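Local coordinates for histidine-containing phosphotransfer protein 2 (Oryza sativa, PDB 1YVI) that relays phosphoryl groups through an active histidine from cytokinin sensor histidine kinases to response regulators in a multistep His-to-Asp phosphorelay, at residues 56-61 against 119-124; 73-78 against 99-104; 80-85 against 92-97. All coordinates share one frame; numbering follows the deposited sequence.

Contact 1 of 3, residues 56-61 against 119-124; sequences RIINEI and VVRNDF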
loop_
_atom_site.group_PDB
_atom_site.type_symbol
_atom_site.label_atom_id
_atom_site.label_comp_id
_atom_site.label_asym_id
_atom_site.label_seq_id
_atom_site.Cartn_x
_atom_site.Cartn_y
_atom_site.Cartn_z
ATOM N N ARG A 56 0.834 1.277 -10.200
ATOM C CA ARG A 56 0.461 2.131 -11.334
ATOM C C ARG A 56 0.614 3.610 -11.006
ATOM O O ARG A 56 1.124 4.417 -11.830
ATOM C CB ARG A 56 -1.006 1.869 -11.731
ATOM C CG ARG A 56 -1.439 2.639 -12.929
ATOM C CD ARG A 56 -2.904 2.456 -13.269
ATOM N NE ARG A 56 -3.770 2.584 -12.095
ATOM C CZ ARG A 56 -4.267 3.729 -11.648
ATOM N NH1 ARG A 56 -4.004 4.889 -12.256
ATOM N NH2 ARG A 56 -5.033 3.709 -10.585
ATOM N N ILE A 57 0.117 4.024 -9.847
ATOM C CA ILE A 57 0.200 5.438 -9.483
ATOM C C ILE A 57 1.643 5.888 -9.218
ATOM O O ILE A 57 2.011 7.004 -9.538
ATOM C CB ILE A 57 -0.674 5.730 -8.211
ATOM C CG1 ILE A 57 -2.158 5.640 -8.539
ATOM C CG2 ILE A 57 -0.404 7.165 -7.639
ATOM C CD1 ILE A 57 -3.020 5.310 -7.306
ATOM N N ILE A 58 2.396 5.082 -8.488
ATOM C CA ILE A 58 3.825 5.394 -8.252
ATOM C C ILE A 58 4.505 5.627 -9.614
ATOM O O ILE A 58 5.225 6.616 -9.813
ATOM C CB ILE A 58 4.525 4.246 -7.488
ATOM C CG1 ILE A 58 4.010 4.242 -6.026
ATOM C CG2 ILE A 58 6.094 4.351 -7.634
ATOM C CD1 ILE A 58 4.403 3.059 -5.171
ATOM N N ASN A 59 4.241 4.737 -10.575
ATOM C CA ASN A 59 4.853 4.883 -11.907
ATOM C C ASN A 59 4.354 6.108 -12.626
ATOM O O ASN A 59 5.142 6.762 -13.302
ATOM C CB ASN A 59 4.596 3.660 -12.760
ATOM C CG ASN A 59 5.314 2.433 -12.236
ATOM O OD1 ASN A 59 6.349 2.539 -11.592
ATOM N ND2 ASN A 59 4.775 1.249 -12.556
ATOM N N GLU A 60 3.079 6.483 -12.464
ATOM C CA GLU A 60 2.590 7.746 -13.083
ATOM C C GLU A 60 3.242 8.989 -12.475
ATOM O O GLU A 60 3.516 9.973 -13.180
ATOM C CB GLU A 60 1.050 7.930 -12.982
ATOM C CG GLU A 60 0.234 6.841 -13.618
ATOM C CD GLU A 60 0.105 6.916 -15.138
ATOM O OE1 GLU A 60 0.751 7.789 -15.775
ATOM O OE2 GLU A 60 -0.664 6.078 -15.694
ATOM N N ILE A 61 3.367 9.003 -11.158
ATOM C CA ILE A 61 4.096 10.085 -10.504
ATOM C C ILE A 61 5.558 10.172 -11.003
ATOM O O ILE A 61 6.017 11.267 -11.362
ATOM C CB ILE A 61 4.101 9.914 -8.988
ATOM C CG1 ILE A 61 2.643 10.095 -8.439
ATOM C CG2 ILE A 61 4.946 11.039 -8.305
ATOM C CD1 ILE A 61 2.484 9.510 -6.989
ATOM N N VAL A 119 10.802 7.109 -0.802
ATOM C CA VAL A 119 10.276 6.625 0.486
ATOM C C VAL A 119 8.908 5.912 0.256
ATOM O O VAL A 119 8.584 4.889 0.926
ATOM C CB VAL A 119 10.173 7.799 1.575
ATOM C CG1 VAL A 119 9.610 7.278 2.910
ATOM C CG2 VAL A 119 11.605 8.554 1.779
ATOM N N VAL A 120 8.089 6.474 -0.630
ATOM C CA VAL A 120 6.814 5.801 -0.966
ATOM C C VAL A 120 7.112 4.369 -1.445
ATOM O O VAL A 120 6.477 3.375 -1.022
ATOM C CB VAL A 120 5.979 6.572 -1.986
ATOM C CG1 VAL A 120 4.725 5.689 -2.490
ATOM C CG2 VAL A 120 5.469 7.919 -1.399
ATOM N N ARG A 121 8.127 4.232 -2.284
ATOM C CA ARG A 121 8.445 2.912 -2.796
ATOM C C ARG A 121 8.907 2.034 -1.641
ATOM O O ARG A 121 8.457 0.885 -1.521
ATOM C CB ARG A 121 9.555 3.022 -3.827
ATOM C CG ARG A 121 9.062 3.397 -5.193
ATOM C CD ARG A 121 10.205 3.165 -6.236
ATOM N NE ARG A 121 9.783 3.803 -7.467
ATOM C CZ ARG A 121 10.106 5.058 -7.823
ATOM N NH1 ARG A 121 10.910 5.787 -7.059
ATOM N NH2 ARG A 121 9.652 5.550 -8.978
ATOM N N ASN A 122 9.769 2.581 -0.760
ATOM C CA ASN A 122 10.278 1.776 0.407
ATOM C C ASN A 122 9.092 1.201 1.203
ATOM O O ASN A 122 9.034 -0.011 1.462
ATOM C CB ASN A 122 11.146 2.640 1.323
ATOM C CG ASN A 122 12.461 3.053 0.644
ATOM O OD1 ASN A 122 12.778 2.575 -0.452
ATOM N ND2 ASN A 122 13.204 3.953 1.288
ATOM N N ASP A 123 8.154 2.070 1.578
ATOM C CA ASP A 123 6.992 1.651 2.397
ATOM C C ASP A 123 6.049 0.732 1.619
ATOM O O ASP A 123 5.529 -0.220 2.173
ATOM C CB ASP A 123 6.212 2.895 2.878
ATOM C CG ASP A 123 6.979 3.688 3.987
ATOM O OD1 ASP A 123 7.739 3.103 4.808
ATOM O OD2 ASP A 123 6.774 4.892 4.034
ATOM N N PHE A 124 5.852 1.013 0.325
ATOM C CA PHE A 124 5.003 0.152 -0.506
ATOM C C PHE A 124 5.622 -1.245 -0.640
ATOM O O PHE A 124 4.922 -2.264 -0.547
ATOM C CB PHE A 124 4.806 0.777 -1.901
ATOM C CG PHE A 124 4.116 -0.127 -2.866
ATOM C CD1 PHE A 124 2.802 -0.541 -2.612
ATOM C CD2 PHE A 124 4.768 -0.606 -3.978
ATOM C CE1 PHE A 124 2.148 -1.405 -3.497
ATOM C CE2 PHE A 124 4.134 -1.493 -4.855
ATOM C CZ PHE A 124 2.822 -1.869 -4.612
HETATM O O HOH W 1 8.443 4.044 -10.755
#

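Contact 2 of 3, residues 73-78 against 99-104; sequences DKVDAY and MQFRQF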
loop_
_atom_site.group_PDB
_atom_site.type_symbol
_atom_site.label_atom_id
_atom_site.label_comp_id
_atom_site.label_asym_id
_atom_site.label_seq_id
_atom_site.Cartn_x
_atom_site.Cartn_y
_atom_site.Cartn_z
ATOM N N ASP A 73 0.690 20.320 -9.526
ATOM C CA ASP A 73 -0.707 20.117 -9.123
ATOM C C ASP A 73 -1.154 18.686 -9.384
ATOM O O ASP A 73 -1.852 18.130 -8.559
ATOM C CB ASP A 73 -1.632 21.035 -9.908
ATOM C CG ASP A 73 -1.452 22.485 -9.548
ATOM O OD1 ASP A 73 -1.123 22.812 -8.388
ATOM O OD2 ASP A 73 -1.748 23.287 -10.421
ATOM N N LYS A 74 -0.692 18.102 -10.497
ATOM C CA LYS A 74 -1.022 16.734 -10.870
ATOM C C LYS A 74 -0.247 15.702 -10.042
ATOM O O LYS A 74 -0.803 14.682 -9.595
ATOM C CB LYS A 74 -0.828 16.526 -12.376
ATOM C CG LYS A 74 -1.505 15.237 -12.893
ATOM C CD LYS A 74 -1.372 15.133 -14.433
ATOM C CE LYS A 74 -1.976 13.796 -14.965
ATOM N NZ LYS A 74 -2.201 13.850 -16.464
ATOM N N VAL A 75 1.020 15.976 -9.763
ATOM C CA VAL A 75 1.704 15.189 -8.735
ATOM C C VAL A 75 0.952 15.119 -7.423
ATOM O O VAL A 75 0.767 14.044 -6.825
ATOM C CB VAL A 75 3.181 15.723 -8.533
ATOM C CG1 VAL A 75 3.929 14.863 -7.442
ATOM C CG2 VAL A 75 3.934 15.667 -9.909
ATOM N N ASP A 76 0.546 16.262 -6.934
ATOM C CA ASP A 76 -0.129 16.370 -5.656
ATOM C C ASP A 76 -1.444 15.560 -5.729
ATOM O O ASP A 76 -1.780 14.807 -4.810
ATOM C CB ASP A 76 -0.388 17.864 -5.441
ATOM C CG ASP A 76 -0.620 18.254 -4.003
ATOM O OD1 ASP A 76 -0.607 17.430 -3.080
ATOM O OD2 ASP A 76 -0.869 19.459 -3.797
ATOM N N ALA A 77 -2.194 15.732 -6.810
ATOM C CA ALA A 77 -3.447 14.949 -7.024
ATOM C C ALA A 77 -3.173 13.439 -7.019
ATOM O O ALA A 77 -3.947 12.734 -6.418
ATOM C CB ALA A 77 -4.116 15.340 -8.343
ATOM N N TYR A 78 -2.127 12.944 -7.726
ATOM C CA TYR A 78 -1.805 11.495 -7.688
ATOM C C TYR A 78 -1.403 11.002 -6.310
ATOM O O TYR A 78 -1.801 9.916 -5.877
ATOM C CB TYR A 78 -0.665 11.124 -8.625
ATOM C CG TYR A 78 -1.133 10.795 -10.022
ATOM C CD1 TYR A 78 -1.917 9.678 -10.281
ATOM C CD2 TYR A 78 -0.727 11.552 -11.078
ATOM C CE1 TYR A 78 -2.309 9.362 -11.598
ATOM C CE2 TYR A 78 -1.120 11.260 -12.376
ATOM C CZ TYR A 78 -1.882 10.149 -12.630
ATOM O OH TYR A 78 -2.283 9.955 -13.917
ATOM N N MET A 99 1.166 12.116 2.894
ATOM C CA MET A 99 0.808 13.329 3.604
ATOM C C MET A 99 1.940 14.332 3.577
ATOM O O MET A 99 1.744 15.522 3.266
ATOM C CB MET A 99 0.408 12.970 5.029
ATOM C CG MET A 99 -1.001 12.388 5.059
ATOM S SD MET A 99 -1.521 11.668 6.622
ATOM C CE MET A 99 -1.645 13.100 7.677
ATOM N N GLN A 100 3.137 13.849 3.854
ATOM C CA GLN A 100 4.315 14.733 3.950
ATOM C C GLN A 100 4.662 15.216 2.533
ATOM O O GLN A 100 5.103 16.336 2.298
ATOM C CB GLN A 100 5.498 13.917 4.536
ATOM C CG GLN A 100 6.833 14.693 4.577
ATOM C CD GLN A 100 7.699 14.397 5.820
ATOM O OE1 GLN A 100 8.002 13.236 6.154
ATOM N NE2 GLN A 100 8.120 15.464 6.496
ATOM N N PHE A 101 4.405 14.330 1.580
ATOM C CA PHE A 101 4.792 14.488 0.179
ATOM C C PHE A 101 4.184 15.764 -0.394
ATOM O O PHE A 101 4.801 16.423 -1.250
ATOM C CB PHE A 101 4.348 13.177 -0.549
ATOM C CG PHE A 101 4.953 12.929 -1.905
ATOM C CD1 PHE A 101 5.167 13.955 -2.830
ATOM C CD2 PHE A 101 5.215 11.615 -2.308
ATOM C CE1 PHE A 101 5.678 13.676 -4.120
ATOM C CE2 PHE A 101 5.734 11.337 -3.627
ATOM C CZ PHE A 101 5.968 12.364 -4.512
ATOM N N ARG A 102 2.989 16.160 0.086
ATOM C CA ARG A 102 2.347 17.429 -0.378
ATOM C C ARG A 102 3.239 18.674 -0.264
ATOM O O ARG A 102 3.123 19.627 -1.051
ATOM C CB ARG A 102 1.079 17.765 0.433
ATOM C CG ARG A 102 -0.099 16.794 0.244
ATOM C CD ARG A 102 -1.471 17.472 0.455
ATOM N NE ARG A 102 -1.818 18.342 -0.655
ATOM C CZ ARG A 102 -2.521 19.468 -0.556
ATOM N NH1 ARG A 102 -3.002 19.865 0.624
ATOM N NH2 ARG A 102 -2.742 20.206 -1.649
ATOM N N GLN A 103 4.025 18.736 0.809
ATOM C CA GLN A 103 4.876 19.919 1.036
ATOM C C GLN A 103 5.846 20.155 -0.155
ATOM O O GLN A 103 6.055 21.285 -0.547
ATOM C CB GLN A 103 5.647 19.781 2.344
ATOM C CG GLN A 103 6.480 21.008 2.680
ATOM C CD GLN A 103 5.624 22.214 2.924
ATOM O OE1 GLN A 103 4.724 22.163 3.749
ATOM N NE2 GLN A 103 5.898 23.319 2.212
ATOM N N PHE A 104 6.431 19.092 -0.686
ATOM C CA PHE A 104 7.335 19.180 -1.856
ATOM C C PHE A 104 6.635 19.660 -3.107
ATOM O O PHE A 104 7.253 20.294 -3.948
ATOM C CB PHE A 104 8.087 17.869 -2.052
ATOM C CG PHE A 104 8.677 17.348 -0.771
ATOM C CD1 PHE A 104 9.603 18.153 -0.029
ATOM C CD2 PHE A 104 8.298 16.134 -0.262
ATOM C CE1 PHE A 104 10.098 17.717 1.164
ATOM C CE2 PHE A 104 8.799 15.675 0.972
ATOM C CZ PHE A 104 9.712 16.483 1.686
HETATM O O HOH W 2 0.486 21.053 -2.018
#

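Contact 3 of 3, residues 80-85 against 92-97; sequences HQLKGS and QKVKFT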
loop_
_atom_site.group_PDB
_atom_site.type_symbol
_atom_site.label_atom_id
_atom_site.label_comp_id
_atom_site.label_asym_id
_atom_site.label_seq_id
_atom_site.Cartn_x
_atom_site.Cartn_y
_atom_site.Cartn_z
ATOM N N HIS A 80 -2.404 12.306 -3.581
ATOM C CA HIS A 80 -3.616 12.341 -2.791
ATOM C C HIS A 80 -4.421 11.066 -3.054
ATOM O O HIS A 80 -4.985 10.490 -2.150
ATOM C CB HIS A 80 -4.447 13.578 -3.215
ATOM C CG HIS A 80 -5.727 13.752 -2.444
ATOM N ND1 HIS A 80 -6.961 13.369 -2.950
ATOM C CD2 HIS A 80 -5.963 14.251 -1.200
ATOM C CE1 HIS A 80 -7.898 13.596 -2.037
ATOM N NE2 HIS A 80 -7.323 14.157 -0.978
ATOM N N GLN A 81 -4.477 10.634 -4.311
ATOM C CA GLN A 81 -5.144 9.359 -4.635
ATOM C C GLN A 81 -4.486 8.207 -3.895
ATOM O O GLN A 81 -5.190 7.337 -3.410
ATOM C CB GLN A 81 -5.026 9.010 -6.111
ATOM C CG GLN A 81 -5.864 9.756 -6.991
ATOM C CD GLN A 81 -6.115 9.001 -8.310
ATOM O OE1 GLN A 81 -7.129 9.238 -8.961
ATOM N NE2 GLN A 81 -5.192 8.132 -8.712
ATOM N N LEU A 82 -3.149 8.141 -3.924
ATOM C CA LEU A 82 -2.448 7.016 -3.294
ATOM C C LEU A 82 -2.686 7.069 -1.775
ATOM O O LEU A 82 -2.801 6.052 -1.151
ATOM C CB LEU A 82 -0.940 7.065 -3.588
ATOM C CG LEU A 82 -0.078 5.944 -3.013
ATOM C CD1 LEU A 82 -0.627 4.567 -3.402
ATOM C CD2 LEU A 82 1.363 6.122 -3.505
ATOM N N LYS A 83 -2.697 8.275 -1.207
ATOM C CA LYS A 83 -2.974 8.480 0.203
ATOM C C LYS A 83 -4.325 7.890 0.571
ATOM O O LYS A 83 -4.448 7.178 1.571
ATOM C CB LYS A 83 -3.027 9.959 0.527
ATOM C CG LYS A 83 -3.023 10.164 2.020
ATOM C CD LYS A 83 -3.530 11.503 2.392
ATOM C CE LYS A 83 -4.990 11.491 2.644
ATOM N NZ LYS A 83 -5.216 11.396 4.110
ATOM N N GLY A 84 -5.342 8.221 -0.226
ATOM C CA GLY A 84 -6.677 7.655 -0.044
ATOM C C GLY A 84 -6.781 6.151 -0.234
ATOM O O GLY A 84 -7.413 5.492 0.588
ATOM N N SER A 85 -6.211 5.571 -1.303
ATOM C CA SER A 85 -6.234 4.126 -1.421
ATOM C C SER A 85 -5.453 3.390 -0.320
ATOM O O SER A 85 -5.872 2.304 0.145
ATOM C CB SER A 85 -5.821 3.619 -2.820
ATOM O OG SER A 85 -4.449 3.888 -3.040
ATOM N N GLN A 92 -0.829 2.270 6.493
ATOM C CA GLN A 92 -0.709 3.579 7.148
ATOM C C GLN A 92 0.633 4.261 6.847
ATOM O O GLN A 92 0.726 5.491 6.823
ATOM C CB GLN A 92 -0.917 3.446 8.674
ATOM C CG GLN A 92 0.256 2.792 9.432
ATOM C CD GLN A 92 0.020 2.714 10.955
ATOM O OE1 GLN A 92 -0.858 3.364 11.478
ATOM N NE2 GLN A 92 0.791 1.891 11.636
ATOM N N LYS A 93 1.687 3.492 6.657
ATOM C CA LYS A 93 3.016 4.141 6.435
ATOM C C LYS A 93 3.057 4.774 5.042
ATOM O O LYS A 93 3.588 5.846 4.856
ATOM C CB LYS A 93 4.150 3.104 6.627
ATOM C CG LYS A 93 4.269 2.618 8.133
ATOM C CD LYS A 93 5.413 1.721 8.311
ATOM C CE LYS A 93 6.745 2.459 8.490
ATOM N NZ LYS A 93 7.796 1.366 8.530
ATOM N N VAL A 94 2.485 4.097 4.047
ATOM C CA VAL A 94 2.407 4.704 2.723
ATOM C C VAL A 94 1.562 5.982 2.881
ATOM O O VAL A 94 1.892 7.042 2.371
ATOM C CB VAL A 94 1.772 3.724 1.713
ATOM C CG1 VAL A 94 1.564 4.367 0.333
ATOM C CG2 VAL A 94 2.620 2.441 1.614
ATOM N N LYS A 95 0.443 5.867 3.594
ATOM C CA LYS A 95 -0.427 7.027 3.797
ATOM C C LYS A 95 0.345 8.204 4.433
ATOM O O LYS A 95 0.217 9.344 3.973
ATOM C CB LYS A 95 -1.671 6.617 4.660
ATOM C CG LYS A 95 -2.560 7.786 4.965
ATOM C CD LYS A 95 -3.610 7.466 6.015
ATOM C CE LYS A 95 -2.975 7.365 7.395
ATOM N NZ LYS A 95 -3.899 6.682 8.357
ATOM N N PHE A 96 1.091 7.971 5.514
ATOM C CA PHE A 96 1.763 9.098 6.164
ATOM C C PHE A 96 2.834 9.718 5.298
ATOM O O PHE A 96 2.988 10.938 5.314
ATOM C CB PHE A 96 2.325 8.751 7.542
ATOM C CG PHE A 96 1.284 8.305 8.497
ATOM C CD1 PHE A 96 0.110 8.993 8.590
ATOM C CD2 PHE A 96 1.465 7.173 9.260
ATOM C CE1 PHE A 96 -0.895 8.561 9.456
ATOM C CE2 PHE A 96 0.469 6.761 10.121
ATOM C CZ PHE A 96 -0.695 7.455 10.205
ATOM N N THR A 97 3.504 8.897 4.499
ATOM C CA THR A 97 4.539 9.420 3.549
ATOM C C THR A 97 3.886 10.321 2.503
ATOM O O THR A 97 4.392 11.415 2.212
ATOM C CB THR A 97 5.295 8.253 2.958
ATOM O OG1 THR A 97 5.950 7.547 4.038
ATOM C CG2 THR A 97 6.343 8.751 1.955
#

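Contact 1 of 3, residues 56-61 against 119-124
Water 1 links the two segments by joining R121 to N59. The water accepts a hydrogen bond from R121 NH2 at 2.6 Å. The water also donates one to N59 OD1 at 2.7 Å. It sits at the edge of the R121 guanidinium, in its plane. The segments belong to helices 42-65 and 110-142 of the four-helix bundle of an HPt domain. The two run nearly antiparallel, at 166°, and the axes of the short segments stay 11.2 Å apart. The space between them is therefore bridged by side chains, and I58 carries most of this.

The two branches of I58 do different work. CG1 is anti to the carbonyl carbon (chi1 -71°), and it carries CD1 between V120 and F124. I58 CD1 lies 3.8 Å from V120 CG1, and the two side chains run alongside, pointing opposite ways. I58 CD1 also comes to 3.9 Å from F124 CD2, with CB and CG of that residue about as near. The methyl approaches this ring obliquely. The other branch, CG2, turns to the arginine. I58 CG2 packs 3.7 Å from R121 NE. Cutting I58 back to an alanine is likely to open a gap between V120 and F124 and remove the methyl that R121 NE packs against. V120 also touches L82 of helix 72-89 and F101 of helix 92-106, so this contact opens onto the core of the bundle. R121 stays at the margin, partly exposed, where NH2 holds the water while the NE side of the same group rests against I58 CG2. On the inner side the contacts between the two segments are apolar, down to I58 CG1, which stands 3.9 Å from V120 CG1.

Contact 2 of 3, residues 73-78 against 99-104
D76 and R102 form a side-on bidentate salt bridge across the helical hairpin of the HPt domain, with one hydrogen bond to each carboxylate oxygen. R102 uses NE and NH2. R102 NE donates to D76 OD1 at 2.9 Å, and this bond is nearly straight, at 168°. It uses the syn lone pair of OD1 and lies in the guanidinium plane. R102 NH2 donates to D76 OD2, also at 2.9 Å. That nitrogen meets OD2 on the syn side but out of the carboxylate plane. The two planes are only 21° apart, so the groups meet edge to edge and nearly coplanar. R102 gets there by a bend at chi3 (73°), which turns the guanidinium toward the acid.

Water 2 forms the next shell. Water 2 donates to D76 OD2 at 2.7 Å and to the backbone O of R102 at 3.1 Å. OD2 thus takes two hydrogen bonds, and the acid is tied to both the side chain and the backbone of the same residue.

Further in, the contact becomes apolar. V75 CG1 lies 3.9 Å from F101 CE1, with the two side chains nearly perpendicular. The salt bridge joins helices 72-89 and 92-106 on the outer side. On the buried side, F101 reaches V79 of its partner helix and packs on C113, A116 and V120 of helix 110-142, while Y78 leans on helix 42-65.

Contact 3 of 3, residues 80-85 against 92-97
L82 and K83 carry the contact of 80-85 with V94 and K95. The segment starts at H80, the predicted phosphohistidine, which is not phosphorylated here. H80 is exposed on the outside of helix 72-89. L82 turns inward instead. Its CG is anti to the backbone N (chi1 -179°). L82 CG lies 4.0 Å from V94 CG1, one side chain set roughly square to the other. L82 also packs on A54 and I57 of helix 42-65 and on V120 of helix 110-142.

K83 follows, where the two backbones come closest. K83 CG meets K95 CG at 3.8 Å, so the lysines touch by their CG methylenes. G84 comes one turn after H80, in the HxxKG sequence typical of HPt domains. Its lack of a side chain is consistent with keeping that surface low beside the histidine. At S85, S85 OG gives a weak hydrogen bond to L82 O at 3.3 Å.

The chemistry is therefore split. Aliphatic carbons make the contact, while the chains of K83 and K95 bend beyond it and hold their NZ atoms 6.5 Å apart. The two ammonium groups would probably add positive charge to this side of the domain.

In the fold
From the N terminus, helices 2-19 and 25-34 come before the bundle. Helix 42-65 then supplies the first half of contact 1, but its partner comes only on helix 110-142, so contact 1 closes the longest loop. Inside this loop, helices 72-89 and 92-106 pack as a hairpin. Contact 2 joins this pair near the start of helix 72-89. Contact 3 joins it again close to the turn and is nested within contact 2. No loops cross. Y78 and F101 connect contact 2 to contact 1, while V120 against L82 and D123 OD2 to T97 OG1 connect contact 3 to it. Together they tie four helices into one HPt bundle.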